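Local coordinates for transcriptional regulator, TetR family (Myxococcus xanthus, PDB 5K7F), which probably represses transcription by binding regulatory DNA and, as a regulator that works with isovaleryl coenzyme A, is thought to control alternative isovaleryl coenzyme A biosynthesis, at residues 24-28 / 41-46; 67-72 / 112-116; 78-83 / 95-100. All coordinates share one frame. Where two conformers were deposited one is given. Residues are numbered along the deposited sequence.

Interaction 1: residues 24-28 / 41-46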
loop_
_atom_site.group_PDB
_atom_site.type_symbol
_atom_site.label_atom_id
_atom_site.label_comp_id
_atom_site.label_asym_id
_atom_site.label_seq_id
_atom_site.Cartn_x
_atom_site.Cartn_y
_atom_site.Cartn_z
ATOM N N THR A 24 20.947 6.217 3.611
ATOM C CA THR A 24 20.950 7.674 3.619
ATOM C C THR A 24 20.283 8.197 2.352
ATOM O O THR A 24 19.433 9.078 2.405
ATOM C CB THR A 24 22.396 8.200 3.784
ATOM O OG1 THR A 24 22.934 7.838 5.068
ATOM C CG2 THR A 24 22.445 9.715 3.632
ATOM N N ALA A 25 20.631 7.619 1.202
ATOM C CA ALA A 25 19.984 7.978 -0.055
ATOM C C ALA A 25 18.483 7.713 -0.018
ATOM O O ALA A 25 17.690 8.521 -0.514
ATOM C CB ALA A 25 20.641 7.201 -1.186
ATOM N N ALA A 26 18.080 6.556 0.523
ATOM C CA ALA A 26 16.655 6.245 0.643
ATOM C C ALA A 26 15.925 7.299 1.480
ATOM O O ALA A 26 14.821 7.727 1.122
ATOM C CB ALA A 26 16.459 4.857 1.256
ATOM N N ARG A 27 16.516 7.708 2.606
ATOM C CA ARG A 27 15.955 8.822 3.377
ATOM C C ARG A 27 15.738 10.068 2.503
ATOM O O ARG A 27 14.636 10.635 2.457
ATOM C CB ARG A 27 16.861 9.148 4.569
ATOM C CG ARG A 27 16.721 8.199 5.712
ATOM C CD ARG A 27 17.369 8.779 6.964
ATOM N NE ARG A 27 18.781 8.397 7.080
ATOM C CZ ARG A 27 19.205 7.186 7.464
ATOM N NH1 ARG A 27 18.327 6.225 7.762
ATOM N NH2 ARG A 27 20.512 6.921 7.544
ATOM N N LEU A 28 16.777 10.529 1.811
ATOM C CA LEU A 28 16.615 11.748 1.021
ATOM C C LEU A 28 15.548 11.571 -0.058
ATOM O O LEU A 28 14.716 12.467 -0.291
ATOM C CB LEU A 28 17.951 12.142 0.386
ATOM C CG LEU A 28 19.066 12.524 1.331
ATOM C CD1 LEU A 28 20.352 12.728 0.528
ATOM C CD2 LEU A 28 18.734 13.778 2.084
ATOM N N GLU A 41 24.008 15.989 -3.486
ATOM C CA GLU A 41 23.325 16.064 -2.190
ATOM C C GLU A 41 23.496 14.777 -1.395
ATOM O O GLU A 41 23.653 14.806 -0.167
ATOM C CB GLU A 41 21.838 16.356 -2.404
ATOM C CG GLU A 41 21.561 17.697 -3.078
ATOM C CD GLU A 41 20.091 17.964 -3.310
ATOM O OE1 GLU A 41 19.350 17.028 -3.673
ATOM O OE2 GLU A 41 19.685 19.125 -3.115
ATOM N N ILE A 42 23.469 13.630 -2.076
ATOM C CA ILE A 42 23.691 12.371 -1.380
ATOM C C ILE A 42 25.088 12.307 -0.818
ATOM O O ILE A 42 25.287 11.866 0.317
ATOM C CB ILE A 42 23.426 11.177 -2.302
ATOM C CG1 ILE A 42 21.969 11.161 -2.711
ATOM C CG2 ILE A 42 23.847 9.872 -1.579
ATOM C CD1 ILE A 42 21.738 10.233 -3.807
ATOM N N ALA A 43 26.086 12.713 -1.598
ATOM C CA ALA A 43 27.439 12.693 -1.074
ATOM C C ALA A 43 27.540 13.543 0.186
ATOM O O ALA A 43 28.096 13.106 1.192
ATOM C CB ALA A 43 28.431 13.173 -2.124
ATOM N N ALA A 44 26.980 14.749 0.157
ATOM C CA ALA A 44 27.063 15.616 1.331
ATOM C C ALA A 44 26.340 15.008 2.533
ATOM O O ALA A 44 26.851 15.049 3.657
ATOM C CB ALA A 44 26.496 17.004 1.016
ATOM N N ALA A 45 25.154 14.436 2.319
ATOM C CA ALA A 45 24.439 13.820 3.438
ATOM C C ALA A 45 25.204 12.637 4.028
ATOM O O ALA A 45 25.020 12.315 5.204
ATOM C CB ALA A 45 23.050 13.383 2.994
ATOM N N CYS A 46 26.013 11.949 3.216
ATOM C CA CYS A 46 26.871 10.860 3.659
ATOM C C CYS A 46 28.201 11.352 4.207
ATOM O O CYS A 46 29.021 10.538 4.657
ATOM C CB CYS A 46 27.135 9.892 2.503
ATOM S SG CYS A 46 25.705 8.928 2.010
#

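Interaction 2: residues 67-72 / 112-116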
loop_
_atom_site.group_PDB
_atom_site.type_symbol
_atom_site.label_atom_id
_atom_site.label_comp_id
_atom_site.label_asym_id
_atom_site.label_seq_id
_atom_site.Cartn_x
_atom_site.Cartn_y
_atom_site.Cartn_z
ATOM N N ILE A 67 19.296 0.331 -4.286
ATOM C CA ILE A 67 18.426 0.397 -3.113
ATOM C C ILE A 67 17.398 -0.719 -3.190
ATOM O O ILE A 67 17.160 -1.417 -2.188
ATOM C CB ILE A 67 17.769 1.783 -2.958
ATOM C CG1 ILE A 67 18.812 2.858 -2.636
ATOM C CG2 ILE A 67 16.709 1.781 -1.822
ATOM C CD1 ILE A 67 18.290 4.271 -2.790
ATOM N N MET A 68 16.779 -0.921 -4.380
ATOM C CA MET A 68 15.770 -1.964 -4.504
ATOM C C MET A 68 16.364 -3.362 -4.279
ATOM O O MET A 68 15.755 -4.208 -3.618
ATOM C CB MET A 68 15.043 -1.803 -5.853
ATOM C CG MET A 68 14.283 -0.482 -5.925
ATOM S SD MET A 68 13.333 -0.283 -7.462
ATOM C CE MET A 68 12.053 -1.468 -7.122
ATOM N N ASN A 69 17.562 -3.632 -4.781
ATOM C CA ASN A 69 18.210 -4.907 -4.494
ATOM C C ASN A 69 18.538 -5.049 -3.012
ATOM O O ASN A 69 18.462 -6.151 -2.452
ATOM C CB ASN A 69 19.481 -5.038 -5.319
ATOM C CG ASN A 69 19.233 -5.689 -6.651
ATOM O OD1 ASN A 69 18.351 -6.550 -6.804
ATOM N ND2 ASN A 69 20.044 -5.329 -7.610
ATOM N N TYR A 70 18.907 -3.946 -2.367
ATOM C CA TYR A 70 19.167 -3.993 -0.932
ATOM C C TYR A 70 17.884 -4.334 -0.193
ATOM O O TYR A 70 17.890 -5.154 0.735
ATOM C CB TYR A 70 19.732 -2.657 -0.458
ATOM C CG TYR A 70 20.046 -2.580 1.051
ATOM C CD1 TYR A 70 20.515 -3.671 1.749
ATOM C CD2 TYR A 70 19.842 -1.405 1.763
ATOM C CE1 TYR A 70 20.771 -3.608 3.102
ATOM C CE2 TYR A 70 20.106 -1.350 3.129
ATOM C CZ TYR A 70 20.558 -2.437 3.777
ATOM O OH TYR A 70 20.820 -2.400 5.136
ATOM N N GLY A 71 16.753 -3.779 -0.656
ATOM C CA GLY A 71 15.485 -4.087 -0.018
ATOM C C GLY A 71 15.152 -5.563 -0.115
ATOM O O GLY A 71 14.604 -6.166 0.817
ATOM N N MET A 72 15.436 -6.171 -1.256
ATOM C CA MET A 72 15.156 -7.608 -1.333
ATOM C C MET A 72 16.137 -8.427 -0.504
ATOM O O MET A 72 15.776 -9.499 -0.003
ATOM C CB MET A 72 15.181 -8.074 -2.774
ATOM C CG MET A 72 13.974 -7.585 -3.628
ATOM S SD MET A 72 12.357 -7.629 -2.803
ATOM C CE MET A 72 12.164 -9.380 -2.452
ATOM N N VAL A 112 14.142 2.210 2.745
ATOM C CA VAL A 112 14.555 1.242 1.718
ATOM C C VAL A 112 13.345 0.443 1.237
ATOM O O VAL A 112 13.139 0.249 0.032
ATOM C CB VAL A 112 15.681 0.327 2.254
ATOM C CG1 VAL A 112 16.013 -0.828 1.288
ATOM C CG2 VAL A 112 16.952 1.128 2.494
ATOM N N ILE A 113 12.505 -0.012 2.163
ATOM C CA ILE A 113 11.398 -0.879 1.774
ATOM C C ILE A 113 10.312 -0.067 1.061
ATOM O O ILE A 113 9.660 -0.548 0.135
ATOM C CB ILE A 113 10.852 -1.619 3.011
ATOM C CG1 ILE A 113 11.968 -2.408 3.752
ATOM C CG2 ILE A 113 9.644 -2.488 2.669
ATOM C CD1 ILE A 113 12.710 -3.493 2.899
ATOM N N ILE A 114 10.081 1.172 1.493
ATOM C CA ILE A 114 9.136 2.032 0.798
ATOM C C ILE A 114 9.539 2.186 -0.667
ATOM O O ILE A 114 8.695 2.114 -1.580
ATOM C CB ILE A 114 9.075 3.389 1.522
ATOM C CG1 ILE A 114 8.412 3.190 2.890
ATOM C CG2 ILE A 114 8.382 4.451 0.680
ATOM C CD1 ILE A 114 8.503 4.419 3.764
ATOM N N ILE A 115 10.831 2.417 -0.915
ATOM C CA ILE A 115 11.262 2.653 -2.284
ATOM C C ILE A 115 11.107 1.390 -3.116
ATOM O O ILE A 115 10.734 1.448 -4.300
ATOM C CB ILE A 115 12.696 3.195 -2.296
ATOM C CG1 ILE A 115 12.685 4.645 -1.824
ATOM C CG2 ILE A 115 13.321 3.071 -3.677
ATOM C CD1 ILE A 115 14.043 5.127 -1.403
ATOM N N LEU A 116 11.343 0.232 -2.498
ATOM C CA LEU A 116 11.164 -1.057 -3.160
ATOM C C LEU A 116 9.792 -1.191 -3.818
ATOM O O LEU A 116 9.661 -1.814 -4.881
ATOM C CB LEU A 116 11.371 -2.159 -2.134
ATOM C CG LEU A 116 11.235 -3.585 -2.608
ATOM C CD1 LEU A 116 12.180 -3.888 -3.784
ATOM C CD2 LEU A 116 11.538 -4.460 -1.388
#

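Interaction 3: residues 78-83 / 95-100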
loop_
_atom_site.group_PDB
_atom_site.type_symbol
_atom_site.label_atom_id
_atom_site.label_comp_id
_atom_site.label_asym_id
_atom_site.label_seq_id
_atom_site.Cartn_x
_atom_site.Cartn_y
_atom_site.Cartn_z
ATOM N N GLN A 78 16.136 -10.339 7.098
ATOM C CA GLN A 78 15.287 -10.001 8.224
ATOM C C GLN A 78 14.009 -10.809 8.279
ATOM O O GLN A 78 13.294 -10.718 9.280
ATOM C CB GLN A 78 14.921 -8.518 8.195
ATOM C CG GLN A 78 16.065 -7.562 8.303
ATOM C CD GLN A 78 16.769 -7.705 9.660
ATOM O OE1 GLN A 78 16.101 -7.710 10.712
ATOM N NE2 GLN A 78 18.088 -7.817 9.647
ATOM N N VAL A 79 13.665 -11.550 7.230
ATOM C CA VAL A 79 12.397 -12.270 7.235
ATOM C C VAL A 79 12.622 -13.741 6.882
ATOM O O VAL A 79 12.533 -14.606 7.750
ATOM C CB VAL A 79 11.372 -11.607 6.289
ATOM C CG1 VAL A 79 10.079 -12.387 6.314
ATOM C CG2 VAL A 79 11.115 -10.151 6.654
ATOM N N LEU A 80 12.948 -14.034 5.621
ATOM C CA LEU A 80 12.994 -15.431 5.168
ATOM C C LEU A 80 13.988 -16.290 5.947
ATOM O O LEU A 80 13.695 -17.438 6.315
ATOM C CB LEU A 80 13.347 -15.485 3.694
ATOM C CG LEU A 80 12.259 -15.018 2.802
ATOM C CD1 LEU A 80 12.811 -15.014 1.395
ATOM C CD2 LEU A 80 11.062 -15.956 2.858
ATOM N N SER A 81 15.190 -15.789 6.160
ATOM C CA SER A 81 16.193 -16.611 6.827
ATOM C C SER A 81 15.774 -16.922 8.249
ATOM O O SER A 81 16.266 -17.889 8.830
ATOM C CB SER A 81 17.543 -15.919 6.787
ATOM O OG SER A 81 17.539 -14.698 7.516
ATOM N N ARG A 82 14.834 -16.156 8.788
ATOM C CA ARG A 82 14.359 -16.336 10.137
ATOM C C ARG A 82 13.206 -17.320 10.229
ATOM O O ARG A 82 12.931 -17.796 11.331
ATOM C CB ARG A 82 13.938 -14.994 10.732
ATOM C CG ARG A 82 14.933 -13.808 10.563
ATOM C CD ARG A 82 16.092 -13.855 11.510
ATOM N NE ARG A 82 17.013 -12.767 11.200
ATOM C CZ ARG A 82 18.138 -12.538 11.849
ATOM N NH1 ARG A 82 18.489 -13.317 12.869
ATOM N NH2 ARG A 82 18.916 -11.531 11.468
ATOM N N VAL A 83 12.514 -17.638 9.114
ATOM C CA VAL A 83 11.271 -18.403 9.219
ATOM C C VAL A 83 11.264 -19.619 8.306
ATOM O O VAL A 83 10.404 -20.498 8.452
ATOM C CB VAL A 83 10.036 -17.521 8.926
ATOM C CG1 VAL A 83 9.972 -16.298 9.867
ATOM C CG2 VAL A 83 9.962 -17.078 7.431
ATOM N N ALA A 95 5.008 -16.231 11.991
ATOM C CA ALA A 95 6.346 -15.682 12.213
ATOM C C ALA A 95 6.755 -14.761 11.074
ATOM O O ALA A 95 7.386 -13.723 11.322
ATOM C CB ALA A 95 7.367 -16.805 12.391
ATOM N N CYS A 96 6.391 -15.125 9.825
ATOM C CA CYS A 96 6.746 -14.329 8.655
ATOM C C CYS A 96 6.089 -12.959 8.724
ATOM O O CYS A 96 6.729 -11.923 8.508
ATOM C CB CYS A 96 6.357 -15.076 7.389
ATOM S SG CYS A 96 7.088 -14.444 5.863
ATOM N N MET A 97 4.810 -12.939 9.100
ATOM C CA MET A 97 4.082 -11.690 9.241
ATOM C C MET A 97 4.705 -10.795 10.306
ATOM O O MET A 97 4.866 -9.583 10.094
ATOM C CB MET A 97 2.628 -11.957 9.602
ATOM C CG MET A 97 1.826 -10.654 9.658
ATOM S SD MET A 97 0.058 -10.942 9.843
ATOM C CE MET A 97 -0.494 -10.463 8.230
ATOM N N ARG A 98 5.019 -11.369 11.478
ATOM C CA ARG A 98 5.620 -10.561 12.534
ATOM C C ARG A 98 6.968 -9.985 12.085
ATOM O O ARG A 98 7.185 -8.763 12.167
ATOM C CB ARG A 98 5.748 -11.385 13.808
ATOM C CG ARG A 98 6.276 -10.612 15.012
ATOM C CD ARG A 98 6.294 -11.510 16.243
ATOM N NE ARG A 98 6.526 -10.798 17.509
ATOM C CZ ARG A 98 5.594 -10.175 18.236
ATOM N NH1 ARG A 98 4.310 -10.095 17.846
ATOM N NH2 ARG A 98 5.956 -9.627 19.384
ATOM N N HIS A 99 7.841 -10.822 11.525
ATOM C CA HIS A 99 9.121 -10.307 11.020
ATOM C C HIS A 99 8.941 -9.247 9.932
ATOM O O HIS A 99 9.671 -8.243 9.904
ATOM C CB HIS A 99 9.969 -11.465 10.506
ATOM C CG HIS A 99 10.632 -12.273 11.609
ATOM N ND1 HIS A 99 11.614 -11.767 12.430
ATOM C CD2 HIS A 99 10.400 -13.535 12.048
ATOM C CE1 HIS A 99 11.987 -12.694 13.302
ATOM N NE2 HIS A 99 11.270 -13.786 13.087
ATOM N N ASN A 100 7.989 -9.456 9.005
ATOM C CA ASN A 100 7.765 -8.479 7.934
ATOM C C ASN A 100 7.287 -7.126 8.498
ATOM O O ASN A 100 7.666 -6.062 8.004
ATOM C CB ASN A 100 6.762 -9.058 6.939
ATOM C CG ASN A 100 6.823 -8.447 5.561
ATOM O OD1 ASN A 100 6.485 -9.134 4.603
ATOM N ND2 ASN A 100 7.233 -7.193 5.439
HETATM O O HOH W 1 12.330 -8.330 10.732
HETATM O O HOH W 2 11.215 -16.711 13.543
#

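Interaction 1: residues 24-28 / 41-46
This is an apolar helix-helix contact in the N-terminal DNA-binding domain of a TetR-type regulator, where helix 18-32 packs against helix 39-45, the first helix of the predicted helix-turn-helix motif. The two segments cross steeply, their N-to-C directions 122° apart and their axes 9.7 Å apart at closest approach, and bury 255 Å² between them. Leu-28 gives the largest area, 56 Å². Its CA-to-CB bond points toward the partner, and its CD1 methyl sits 3.7 Å from CB of Ala-45, 3.9 Å from CG1 of Ile-42 and 4.0 Å from the backbone O of Glu-41. A long branched side chain suits this place, because it can fill the space between well separated axes, while the small Ala-45 leaves room for it. One turn earlier, CG2 of Thr-24 lies 3.8 Å from CB of Ala-45 and 3.7 Å from SG of Cys-46. Threonine serves here through its methyl, since its OG1 is hydrogen-bonded to the carbonyl of Ala-20 in its own helix. Ala-25 brings its CB 4.2 Å from CD1 of Ile-42, and its short side chain lets the CA atoms of the pair come to 5.9 Å. Both residues also touch Leu-63 of helix 60-83, and Ile-42 meets Leu-53 of helix 50-56, so the contact runs into the core that the three N-terminal helices share with the start of helix 60-83. No hydrogen bond joins the two segments: the first helix of the motif is held on helix 18-32 by shape and the burial of apolar groups, without directional polar links.

Interaction 2: residues 67-72 / 112-116
Leu-116, Val-112 and Met-68 lose the most surface where helix 110-117 packs across helix 60-83, the long helix that leads from the DNA-binding domain into the C-terminal domain. Leu-116 gives up 99 Å². Its CD1 lies 4.1 Å from CB of Met-68, and its CD2 lies 3.6 Å from SD of Met-72 and 4.0 Å from the backbone C of Gly-71, so the forked side chain spans a full turn of the long helix. Val-112, one turn earlier, points its CA-to-CB bond toward the partner; its CG1 meets CA of Gly-71 at 3.6 Å, O of Ile-67 at 3.7 Å and CD2 of Tyr-70 at 3.9 Å. Gly-71 suits the spot between them, for an ideal CB there would stand a tight 3.2 Å from CD2 of Leu-116. The axes of the two segments accordingly approach to 8.4 Å, with directions 110° apart. Met-68 uses its flexible chain to bring CE to 3.3 Å from O of Leu-116, a carbonyl that accepts a hydrogen bond from Lys-134 of helix 125-150. At the N-terminal end of segment 67-72, CG2 of Ile-67 packs 4.1 Å from CG2 of Ile-115. The hydroxyl of Tyr-70 is hydrogen-bonded to Glu-23 of helix 18-32, while its ring touches Val-112. With no hydrogen bond across 462 Å² of buried surface, the junction rests on apolar side chains fitted closely round Gly-71.

Interaction 3: residues 78-83 / 95-100
Two consecutive helices of the all-helical TetR fold, 60-83 and 89-105, form a helical hairpin here: segments 78-83 and 95-100 run roughly antiparallel, their directions 151° apart and their axes 8.8 Å apart at closest approach. Along the second helix, Ala-95 comes first: its CB lies 3.7 Å from CG1 of Val-83, and a small residue fits where the CA-to-CB bonds of both point toward the other segment. Cys-96 follows, buried, with SG 3.7 Å from CG1 of Val-79 and CB 4.1 Å from CG2 of Val-83. Its compact side chain faces the two valines, and Tyr-137 of helix 125-150 borders it as well as Val-79. Met-97 and Arg-98 turn from this contact to other parts of the domain, Arg-98 forming a salt bridge with Asp-190. The central residue is His-99, which loses 76 Å² to the facing segment. CB of Arg-82 sits over one face of the His-99 ring, 3.9 Å from its centroid, in a CH-pi contact, while CG1 of Val-83 comes to 3.5 Å from CD2 of His-99. The rest of the arginine leads away, its NE hydrogen-bonded to O of Glu-77, so its aliphatic base meets the ring. Asn-100 closes the row: its CA is 4.0 Å from CG2 of Val-79, and its OD1 is satisfied by Tyr-137. Near the wider pi-type turn at 78-80, water 1 donates to O of Gln-78 at 3.0 Å and to O of His-99 at 2.8 Å; water 2 lies 3.0 Å from both O of Arg-82 and NE2 of His-99.

From the N terminus, interaction 1 closes first, a short loop of 12 residues inside the DNA-binding domain, and it is complete before the others begin. Interaction 2 then opens on helix 60-83 and closes, after 39 intervening residues, on helix 110-117. Interaction 3 is nested within that loop: it starts farther along the same long helix and folds helix 89-105 back on it. Ala-26, between the touching residues of 24-28, packs on Ile-115 and Val-112, so interactions 1 and 2 are contiguous and join the DNA-binding domain to the C-terminal one. Interaction 3 lies on the other side of the chain's centre from interaction 1, their centres about 28 Å apart.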